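Local atomic coordinates of coiled-coil and C2 domain-containing protein 1-like (Drosophila melanogaster, PDB entry 6EI6), a protein that binds monophosphorylated phosphoinositides and regulates the ESCRT-III subunit Shrub in endosomal protein sorting, probably by preventing its inappropriate polymerisation. Residues A[98-104]-A[263-269]; A[106-110]-A[250-255]. All coordinates share one frame; numbering follows the deposited sequence.

Interaction 1: residues A[98-104]-A[263-269]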
ATOM      1  N   LYS A  98      14.712 -28.088 -14.111  1.00 32.08           N
ATOM      2  CA  LYS A  98      15.728 -27.952 -13.079  1.00 32.38           C
ATOM      3  C   LYS A  98      15.854 -26.501 -12.626  1.00 33.51           C
ATOM      4  O   LYS A  98      15.696 -25.562 -13.405  1.00 38.44           O
ATOM      5  CB  LYS A  98      17.074 -28.440 -13.612  1.00 29.90           C
ATOM      6  CG  LYS A  98      17.075 -29.923 -13.976  1.00 39.99           C
ATOM      7  CD  LYS A  98      18.447 -30.545 -13.694  1.00 37.68           C
ATOM      8  CE  LYS A  98      19.057 -29.947 -12.430  1.00 39.75           C
ATOM      9  NZ  LYS A  98      20.459 -30.422 -12.265  1.00 43.00           N
ATOM     10  N   PHE A  99      16.183 -26.311 -11.359  1.00 33.19           N
ATOM     11  CA  PHE A  99      16.330 -24.957 -10.863  1.00 30.93           C
ATOM     12  C   PHE A  99      17.365 -24.948  -9.752  1.00 28.15           C
ATOM     13  O   PHE A  99      17.840 -25.988  -9.299  1.00 29.55           O
ATOM     14  CB  PHE A  99      14.986 -24.410 -10.357  1.00 29.92           C
ATOM     15  CG  PHE A  99      14.430 -25.191  -9.213  1.00 27.74           C
ATOM     16  CD1 PHE A  99      14.775 -24.877  -7.906  1.00 28.15           C
ATOM     17  CD2 PHE A  99      13.599 -26.278  -9.444  1.00 29.43           C
ATOM     18  CE1 PHE A  99      14.277 -25.621  -6.850  1.00 34.72           C
ATOM     19  CE2 PHE A  99      13.083 -27.024  -8.384  1.00 29.97           C
ATOM     20  CZ  PHE A  99      13.419 -26.701  -7.088  1.00 31.18           C
ATOM     21  N   HIS A 100      17.667 -23.751  -9.278  1.00 27.70           N
ATOM     22  CA  HIS A 100      18.641 -23.567  -8.219  1.00 34.82           C
ATOM     23  C   HIS A 100      18.290 -22.247  -7.574  1.00 31.61           C
ATOM     24  O   HIS A 100      17.363 -21.572  -8.009  1.00 31.92           O
ATOM     25  CB  HIS A 100      20.072 -23.567  -8.760  1.00 31.51           C
ATOM     26  CG  HIS A 100      20.331 -22.449  -9.722  1.00 37.37           C
ATOM     27  ND1 HIS A 100      19.932 -22.499 -11.042  1.00 33.34           N
ATOM     28  CD2 HIS A 100      20.899 -21.229  -9.544  1.00 36.51           C
ATOM     29  CE1 HIS A 100      20.258 -21.365 -11.641  1.00 37.63           C
ATOM     30  NE2 HIS A 100      20.843 -20.576 -10.753  1.00 36.45           N
ATOM     31  N   TYR A 101      19.070 -21.859  -6.578  1.00 32.82           N
ATOM     32  CA  TYR A 101      18.838 -20.661  -5.790  1.00 30.22           C
ATOM     33  C   TYR A 101      19.939 -19.642  -6.040  1.00 33.30           C
ATOM     34  O   TYR A 101      21.114 -20.003  -6.129  1.00 37.55           O
ATOM     35  CB  TYR A 101      18.758 -21.020  -4.293  1.00 29.71           C
ATOM     36  CG  TYR A 101      17.650 -22.016  -4.056  1.00 36.55           C
ATOM     37  CD1 TYR A 101      16.315 -21.599  -4.047  1.00 34.03           C
ATOM     38  CD2 TYR A 101      17.917 -23.377  -3.933  1.00 36.23           C
ATOM     39  CE1 TYR A 101      15.289 -22.505  -3.885  1.00 36.95           C
ATOM     40  CE2 TYR A 101      16.894 -24.290  -3.772  1.00 29.97           C
ATOM     41  CZ  TYR A 101      15.594 -23.852  -3.751  1.00 38.97           C
ATOM     42  OH  TYR A 101      14.569 -24.755  -3.594  1.00 44.26           O
ATOM     43  N   GLU A 102      19.548 -18.368  -6.151  1.00 38.60           N
ATOM     44  CA  GLU A 102      20.471 -17.235  -6.162  1.00 34.25           C
ATOM     45  C   GLU A 102      20.033 -16.175  -5.156  1.00 38.26           C
ATOM     46  O   GLU A 102      19.137 -16.423  -4.342  1.00 37.03           O
ATOM     47  CB  GLU A 102      20.553 -16.640  -7.555  1.00 31.84           C
ATOM     48  CG  GLU A 102      20.795 -17.665  -8.590  1.00 34.42           C
ATOM     49  CD  GLU A 102      20.945 -17.056  -9.973  1.00 40.84           C
ATOM     50  OE1 GLU A 102      20.631 -15.854 -10.118  1.00 38.21           O
ATOM     51  OE2 GLU A 102      21.362 -17.782 -10.906  1.00 39.70           O
ATOM     52  N   LYS A 103      20.655 -14.996  -5.200  1.00 38.12           N
ATOM     53  CA  LYS A 103      20.249 -13.860  -4.388  1.00 38.55           C
ATOM     54  C   LYS A 103      19.954 -12.668  -5.275  1.00 41.86           C
ATOM     55  O   LYS A 103      20.480 -12.544  -6.384  1.00 40.81           O
ATOM     56  CB  LYS A 103      21.320 -13.454  -3.382  1.00 43.90           C
ATOM     57  CG  LYS A 103      21.582 -14.497  -2.319  1.00 51.34           C
ATOM     58  CD  LYS A 103      22.886 -14.194  -1.588  1.00 49.88           C
ATOM     59  CE  LYS A 103      22.934 -14.931  -0.246  1.00 58.38           C
ATOM     60  NZ  LYS A 103      21.788 -14.531   0.642  1.00 61.58           N
ATOM     61  N   ARG A 104      19.111 -11.780  -4.763  1.00 38.07           N
ATOM     62  CA  ARG A 104      18.795 -10.540  -5.445  1.00 42.36           C
ATOM     63  C   ARG A 104      18.786  -9.430  -4.413  1.00 45.20           C
ATOM     64  O   ARG A 104      18.201  -9.595  -3.340  1.00 42.82           O
ATOM     65  CB  ARG A 104      17.436 -10.616  -6.138  1.00 40.54           C
ATOM     66  CG  ARG A 104      17.425 -11.510  -7.330  1.00 34.84           C
ATOM     67  CD  ARG A 104      18.366 -10.978  -8.394  1.00 43.29           C
ATOM     68  NE  ARG A 104      18.328 -11.856  -9.553  1.00 42.08           N
ATOM     69  CZ  ARG A 104      19.049 -12.965  -9.674  1.00 38.56           C
ATOM     70  NH1 ARG A 104      19.897 -13.317  -8.717  1.00 39.50           N
ATOM     71  NH2 ARG A 104      18.931 -13.710 -10.766  1.00 36.22           N
ATOM     72  N   GLU A 263      16.812 -13.770  -0.478  1.00 37.75           N
ATOM     73  CA  GLU A 263      18.033 -14.520  -0.254  1.00 40.63           C
ATOM     74  C   GLU A 263      18.006 -15.894  -0.882  1.00 38.20           C
ATOM     75  O   GLU A 263      19.060 -16.525  -0.998  1.00 41.90           O
ATOM     76  CB  GLU A 263      18.300 -14.659   1.236  1.00 40.29           C
ATOM     77  CG  GLU A 263      18.852 -13.393   1.837  1.00 47.61           C
ATOM     78  CD  GLU A 263      18.520 -13.298   3.302  1.00 59.46           C
ATOM     79  OE1 GLU A 263      18.264 -14.385   3.899  1.00 58.03           O
ATOM     80  OE2 GLU A 263      18.500 -12.154   3.844  1.00 58.58           O
ATOM     81  N   LYS A 264      16.838 -16.376  -1.272  1.00 34.12           N
ATOM     82  CA  LYS A 264      16.717 -17.617  -2.008  1.00 34.10           C
ATOM     83  C   LYS A 264      15.854 -17.378  -3.246  1.00 33.41           C
ATOM     84  O   LYS A 264      14.745 -17.875  -3.388  1.00 33.36           O
ATOM     85  CB  LYS A 264      16.157 -18.722  -1.129  1.00 37.37           C
ATOM     86  CG  LYS A 264      16.608 -18.627   0.300  1.00 40.64           C
ATOM     87  CD  LYS A 264      16.419 -19.949   1.039  1.00 50.49           C
ATOM     88  CE  LYS A 264      15.149 -19.921   1.900  1.00 50.18           C
ATOM     89  NZ  LYS A 264      14.903 -21.245   2.558  1.00 59.73           N
ATOM     90  N   TRP A 265      16.386 -16.601  -4.169  1.00 29.74           N
ATOM     91  CA  TRP A 265      15.690 -16.330  -5.407  1.00 28.99           C
ATOM     92  C   TRP A 265      15.689 -17.597  -6.252  1.00 30.70           C
ATOM     93  O   TRP A 265      16.746 -18.040  -6.720  1.00 28.71           O
ATOM     94  CB  TRP A 265      16.390 -15.181  -6.134  1.00 32.29           C
ATOM     95  CG  TRP A 265      15.559 -14.453  -7.117  1.00 32.00           C
ATOM     96  CD1 TRP A 265      15.645 -14.532  -8.480  1.00 35.26           C
ATOM     97  CD2 TRP A 265      14.553 -13.475  -6.833  1.00 28.55           C
ATOM     98  NE1 TRP A 265      14.748 -13.671  -9.060  1.00 37.03           N
ATOM     99  CE2 TRP A 265      14.071 -13.005  -8.069  1.00 34.39           C
ATOM    100  CE3 TRP A 265      14.027 -12.940  -5.651  1.00 34.20           C
ATOM    101  CZ2 TRP A 265      13.061 -12.052  -8.161  1.00 36.26           C
ATOM    102  CZ3 TRP A 265      13.031 -12.001  -5.734  1.00 35.96           C
ATOM    103  CH2 TRP A 265      12.552 -11.562  -6.987  1.00 39.68           C
ATOM    104  N   LEU A 266      14.512 -18.171  -6.483  1.00 30.54           N
ATOM    105  CA  LEU A 266      14.437 -19.341  -7.352  1.00 30.16           C
ATOM    106  C   LEU A 266      14.621 -18.901  -8.801  1.00 29.86           C
ATOM    107  O   LEU A 266      13.988 -17.943  -9.245  1.00 26.73           O
ATOM    108  CB  LEU A 266      13.113 -20.061  -7.161  1.00 25.81           C
ATOM    109  CG  LEU A 266      12.996 -21.479  -7.675  1.00 28.52           C
ATOM    110  CD1 LEU A 266      12.070 -22.264  -6.792  1.00 26.24           C
ATOM    111  CD2 LEU A 266      12.519 -21.516  -9.135  1.00 26.43           C
ATOM    112  N   VAL A 267      15.504 -19.599  -9.523  1.00 28.92           N
ATOM    113  CA  VAL A 267      15.864 -19.306 -10.912  1.00 29.87           C
ATOM    114  C   VAL A 267      15.957 -20.635 -11.655  1.00 31.50           C
ATOM    115  O   VAL A 267      16.587 -21.573 -11.161  1.00 36.35           O
ATOM    116  CB  VAL A 267      17.219 -18.558 -10.995  1.00 36.89           C
ATOM    117  CG1 VAL A 267      17.773 -18.531 -12.423  1.00 29.07           C
ATOM    118  CG2 VAL A 267      17.144 -17.165 -10.415  1.00 28.63           C
ATOM    119  N   LEU A 268      15.344 -20.740 -12.832  1.00 33.31           N
ATOM    120  CA  LEU A 268      15.506 -21.991 -13.571  1.00 39.12           C
ATOM    121  C   LEU A 268      16.918 -22.102 -14.150  1.00 40.40           C
ATOM    122  O   LEU A 268      17.555 -21.095 -14.490  1.00 42.10           O
ATOM    123  CB  LEU A 268      14.489 -22.095 -14.699  1.00 32.46           C
ATOM    124  CG  LEU A 268      13.040 -21.885 -14.264  1.00 34.24           C
ATOM    125  CD1 LEU A 268      12.110 -21.963 -15.458  1.00 29.69           C
ATOM    126  CD2 LEU A 268      12.610 -22.849 -13.170  1.00 33.52           C
ATOM    127  N   ASP A 269      17.431 -23.330 -14.226  1.00 38.70           N
ATOM    128  CA  ASP A 269      18.503 -23.591 -15.188  1.00 43.69           C
ATOM    129  C   ASP A 269      17.889 -23.513 -16.588  1.00 47.36           C
ATOM    130  O   ASP A 269      16.713 -23.845 -16.774  1.00 56.28           O
ATOM    131  CB  ASP A 269      19.137 -24.968 -14.948  1.00 41.68           C
ATOM    132  CG  ASP A 269      19.494 -25.229 -13.480  1.00 44.04           C
ATOM    133  OD1 ASP A 269      19.381 -24.315 -12.624  1.00 44.00           O
ATOM    134  OD2 ASP A 269      19.920 -26.366 -13.179  1.00 43.34           O
TER

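Interaction 2: residues A[106-110]-A[250-255]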
ATOM      1  N   PHE A 106      17.194  -6.481  -3.271  1.00 45.67           N
ATOM      2  CA  PHE A 106      16.207  -5.429  -3.106  1.00 47.63           C
ATOM      3  C   PHE A 106      16.677  -4.625  -1.917  1.00 57.08           C
ATOM      4  O   PHE A 106      17.368  -5.147  -1.030  1.00 67.66           O
ATOM      5  CB  PHE A 106      14.802  -5.971  -2.852  1.00 45.10           C
ATOM      6  CG  PHE A 106      14.208  -6.722  -4.022  1.00 43.95           C
ATOM      7  CD1 PHE A 106      14.883  -7.786  -4.608  1.00 39.82           C
ATOM      8  CD2 PHE A 106      12.966  -6.369  -4.529  1.00 40.22           C
ATOM      9  CE1 PHE A 106      14.334  -8.478  -5.684  1.00 38.64           C
ATOM     10  CE2 PHE A 106      12.408  -7.060  -5.614  1.00 36.42           C
ATOM     11  CZ  PHE A 106      13.096  -8.113  -6.186  1.00 36.06           C
ATOM     12  N   ASN A 107      16.356  -3.348  -1.900  1.00 53.29           N
ATOM     13  CA  ASN A 107      16.857  -2.631  -0.738  1.00 54.94           C
ATOM     14  C   ASN A 107      15.691  -2.298   0.176  1.00 54.78           C
ATOM     15  O   ASN A 107      15.437  -1.123   0.455  1.00 53.39           O
ATOM     16  CB  ASN A 107      17.621  -1.383  -1.157  1.00 54.12           C
ATOM     17  CG  ASN A 107      18.482  -0.839  -0.050  1.00 56.70           C
ATOM     18  OD1 ASN A 107      18.691  -1.490   0.976  1.00 60.31           O
ATOM     19  ND2 ASN A 107      18.977   0.367  -0.239  1.00 60.03           N
ATOM     20  N   ILE A 108      14.985  -3.338   0.636  1.00 53.96           N
ATOM     21  CA  ILE A 108      13.645  -3.150   1.194  1.00 59.06           C
ATOM     22  C   ILE A 108      13.695  -2.267   2.433  1.00 59.25           C
ATOM     23  O   ILE A 108      12.797  -1.443   2.661  1.00 58.74           O
ATOM     24  CB  ILE A 108      12.982  -4.509   1.494  1.00 52.38           C
ATOM     25  CG1 ILE A 108      12.802  -5.296   0.200  1.00 47.98           C
ATOM     26  CG2 ILE A 108      11.624  -4.319   2.199  1.00 41.60           C
ATOM     27  CD1 ILE A 108      12.966  -6.782   0.392  1.00 50.30           C
ATOM     28  N   VAL A 109      14.757  -2.399   3.233  1.00 53.48           N
ATOM     29  CA  VAL A 109      14.867  -1.652   4.483  1.00 55.82           C
ATOM     30  C   VAL A 109      15.053  -0.148   4.270  1.00 55.31           C
ATOM     31  O   VAL A 109      14.902   0.622   5.227  1.00 58.45           O
ATOM     32  CB  VAL A 109      15.980  -2.347   5.312  1.00 59.90           C
ATOM     33  CG1 VAL A 109      16.701  -1.414   6.274  1.00 60.62           C
ATOM     34  CG2 VAL A 109      15.389  -3.528   6.092  1.00 55.73           C
ATOM     35  N   HIS A 110      15.277   0.308   3.028  1.00 52.53           N
ATOM     36  CA  HIS A 110      15.683   1.687   2.746  1.00 57.37           C
ATOM     37  C   HIS A 110      14.832   2.366   1.670  1.00 56.67           C
ATOM     38  O   HIS A 110      15.332   3.244   0.961  1.00 60.11           O
ATOM     39  CB  HIS A 110      17.157   1.747   2.315  1.00 55.44           C
ATOM     40  CG  HIS A 110      18.132   1.491   3.423  1.00 61.36           C
ATOM     41  ND1 HIS A 110      17.747   1.317   4.738  1.00 65.60           N
ATOM     42  CD2 HIS A 110      19.480   1.370   3.410  1.00 58.35           C
ATOM     43  CE1 HIS A 110      18.814   1.113   5.488  1.00 54.98           C
ATOM     44  NE2 HIS A 110      19.877   1.135   4.705  1.00 61.69           N
ATOM     45  N   ARG A 250       8.615   3.553   6.474  1.00 45.62           N
ATOM     46  CA  ARG A 250      10.001   3.391   6.042  1.00 52.96           C
ATOM     47  C   ARG A 250      10.213   2.049   5.342  1.00 50.88           C
ATOM     48  O   ARG A 250      10.951   1.963   4.362  1.00 45.60           O
ATOM     49  CB  ARG A 250      10.953   3.524   7.230  1.00 53.20           C
ATOM     50  CG  ARG A 250      12.131   2.580   7.161  1.00 56.18           C
ATOM     51  CD  ARG A 250      13.371   3.098   7.862  1.00 59.70           C
ATOM     52  NE  ARG A 250      14.116   4.005   6.988  1.00 66.78           N
ATOM     53  CZ  ARG A 250      15.331   4.472   7.257  1.00 62.23           C
ATOM     54  NH1 ARG A 250      15.939   4.105   8.372  1.00 62.36           N
ATOM     55  NH2 ARG A 250      15.934   5.298   6.412  1.00 61.03           N
ATOM     56  N   ASN A 251       9.587   0.986   5.823  1.00 48.51           N
ATOM     57  CA  ASN A 251       9.623  -0.264   5.080  1.00 49.24           C
ATOM     58  C   ASN A 251       8.396  -1.068   5.465  1.00 42.34           C
ATOM     59  O   ASN A 251       7.751  -0.765   6.475  1.00 42.49           O
ATOM     60  CB  ASN A 251      10.926  -1.044   5.346  1.00 45.15           C
ATOM     61  CG  ASN A 251      11.243  -1.169   6.818  1.00 49.91           C
ATOM     62  OD1 ASN A 251      12.084  -0.439   7.336  1.00 56.40           O
ATOM     63  ND2 ASN A 251      10.590  -2.099   7.500  1.00 46.11           N
ATOM     64  N   PRO A 252       8.030  -2.077   4.673  1.00 38.32           N
ATOM     65  CA  PRO A 252       6.821  -2.844   4.981  1.00 35.44           C
ATOM     66  C   PRO A 252       6.912  -3.536   6.333  1.00 41.81           C
ATOM     67  O   PRO A 252       7.998  -3.829   6.837  1.00 41.65           O
ATOM     68  CB  PRO A 252       6.741  -3.858   3.835  1.00 37.45           C
ATOM     69  CG  PRO A 252       7.496  -3.234   2.708  1.00 35.27           C
ATOM     70  CD  PRO A 252       8.586  -2.424   3.351  1.00 37.46           C
ATOM     71  N   ILE A 253       5.744  -3.772   6.935  1.00 38.58           N
ATOM     72  CA  ILE A 253       5.682  -4.488   8.204  1.00 40.23           C
ATOM     73  C   ILE A 253       6.411  -5.824   8.095  1.00 41.60           C
ATOM     74  O   ILE A 253       7.207  -6.195   8.966  1.00 41.41           O
ATOM     75  CB  ILE A 253       4.215  -4.682   8.642  1.00 42.07           C
ATOM     76  CG1 ILE A 253       3.458  -3.352   8.643  1.00 42.32           C
ATOM     77  CG2 ILE A 253       4.148  -5.307  10.019  1.00 37.38           C
ATOM     78  CD1 ILE A 253       4.181  -2.252   9.332  1.00 41.93           C
ATOM     79  N   LEU A 254       6.134  -6.576   7.033  1.00 42.09           N
ATOM     80  CA  LEU A 254       6.744  -7.887   6.816  1.00 41.58           C
ATOM     81  C   LEU A 254       8.017  -7.803   5.986  1.00 41.03           C
ATOM     82  O   LEU A 254       8.236  -8.613   5.074  1.00 41.18           O
ATOM     83  CB  LEU A 254       5.732  -8.819   6.160  1.00 43.83           C
ATOM     84  CG  LEU A 254       4.365  -8.864   6.836  1.00 43.43           C
ATOM     85  CD1 LEU A 254       3.408  -9.785   6.047  1.00 37.58           C
ATOM     86  CD2 LEU A 254       4.543  -9.303   8.284  1.00 33.86           C
ATOM     87  N   THR A 255       8.856  -6.807   6.272  1.00 39.97           N
ATOM     88  CA  THR A 255      10.140  -6.688   5.603  1.00 41.39           C
ATOM     89  C   THR A 255      11.014  -7.910   5.866  1.00 40.90           C
ATOM     90  O   THR A 255      11.726  -8.376   4.969  1.00 39.85           O
ATOM     91  CB  THR A 255      10.841  -5.414   6.062  1.00 44.25           C
ATOM     92  OG1 THR A 255      10.317  -4.285   5.342  1.00 46.09           O
ATOM     93  CG2 THR A 255      12.351  -5.520   5.839  1.00 46.88           C
TER

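Interaction 1: residues A[98-104]-A[263-269]
R104 folds over W265 where two short antiparallel strands, 99-102 and 265-268, pair into a two-stranded sheet built from residues far apart in sequence. This is the tight end of the contact. CG of R104 lies 3.5 Å from the centroid of the five-membered ring of W265, almost on the ring normal, a CH-pi contact. A bend at chi2 (-63°) turns the chain back across the indole, and the guanidinium ends with one face over CD1, its plane 28° from that of the ring. Both terminal nitrogens grip one carboxylate oxygen, NH2 of R104 standing 2.8 Å from OE1 of E102 in a salt bridge. OE2 of E102 accepts from NE2 of H100, while ND1 of H100 bonds to OD1 of D269, modelled at 2.5 Å, a doubtfully short length. A polar chain thus runs beside V267, whose methyls touch the imidazole and the carboxylate. Replacing R104 with an alanine would strip one face of the indole and is likely to leave OE1 of E102 without its cationic mate, the carboxylate then held through OE2 by H100.

Backbone bonds tie H100 to V267 and E102 to W265 in both directions, with H100 N 3.1 Å from V267 O. The opposite face, with Y101 and L266, is looser: CE1 of exposed Y101 comes only to 4.3 Å from CD1 of L266. Beside it, CD1 of F99 rests 3.8 Å from CG of L266. At the end away from W265, NZ of exposed K98 stays 4.2 Å from OD2 of D269, beyond a salt bridge.

The strand pair lies against a helical pair: W265 touches helices 34-62 and 66-91, F99 and L266 meet the first, and R104 and L268 pack on the second.

Interaction 2: residues A[106-110]-A[250-255]
I108 and V109, on a short 3-10 segment, meet a type I beta turn, P252 to T255, that carries the chain out of the last strand of the C2 beta-sandwich and into helix 255-263. Apolar side chains and van der Waals contacts carry much of the contact. I108 and T255 run alongside one another with their side chains pointing opposite ways, bringing CG2 of I108 to 3.4 Å from OG1 of T255. The same methyl also meets the proline ring, 3.8 Å from CD of P252, and here the isoleucine side chain is set roughly square to that of the proline. Holding CG2 of I108 opposite its backbone N, with CG1 at chi1 -63°, sends this methyl between proline and threonine. V109 stands nearly perpendicular to T255, CG2 to CG2 at 3.6 Å, so the threonine methyl fits against the valine while its hydroxyl faces the turn.

At the other end, CB of N251 presses on the carbonyl oxygen of I108 at 3.3 Å, and the guanidinium of R250 offers one face to V109 O, its NE 3.9 Å away.

I108 and P252 both touch M258 of helix 255-263, and I108 also reaches M52 of helix 34-62, which places the contact at the junction between sandwich and helices. R179 adds a hydrogen bond to N251 O. Within the turn, P252 O is gripped from opposite faces of its carbonyl plane: ND2 of N251 donates from one at 3.2 Å, and OG1 of T255 from the other at 2.8 Å.

The two interactions illustrate how a long excursion of chain can be closed in nested steps. Residues 98-104 and 106-110 come just before the C2 strands, and 250-255 and 263-269 just after them, so interaction 2 lies inside the loop that interaction 1 closes. Their centres are 21 Å apart, on the same side of the chain's centre. Helix 255-263 leads from the turn of interaction 2 to the strand of interaction 1, and helix 34-62 touches both. They meet directly where W265 CH2 lies 3.6 Å from F106 CZ. Together they join the C2 domain to the helices through both its entering and leaving segments.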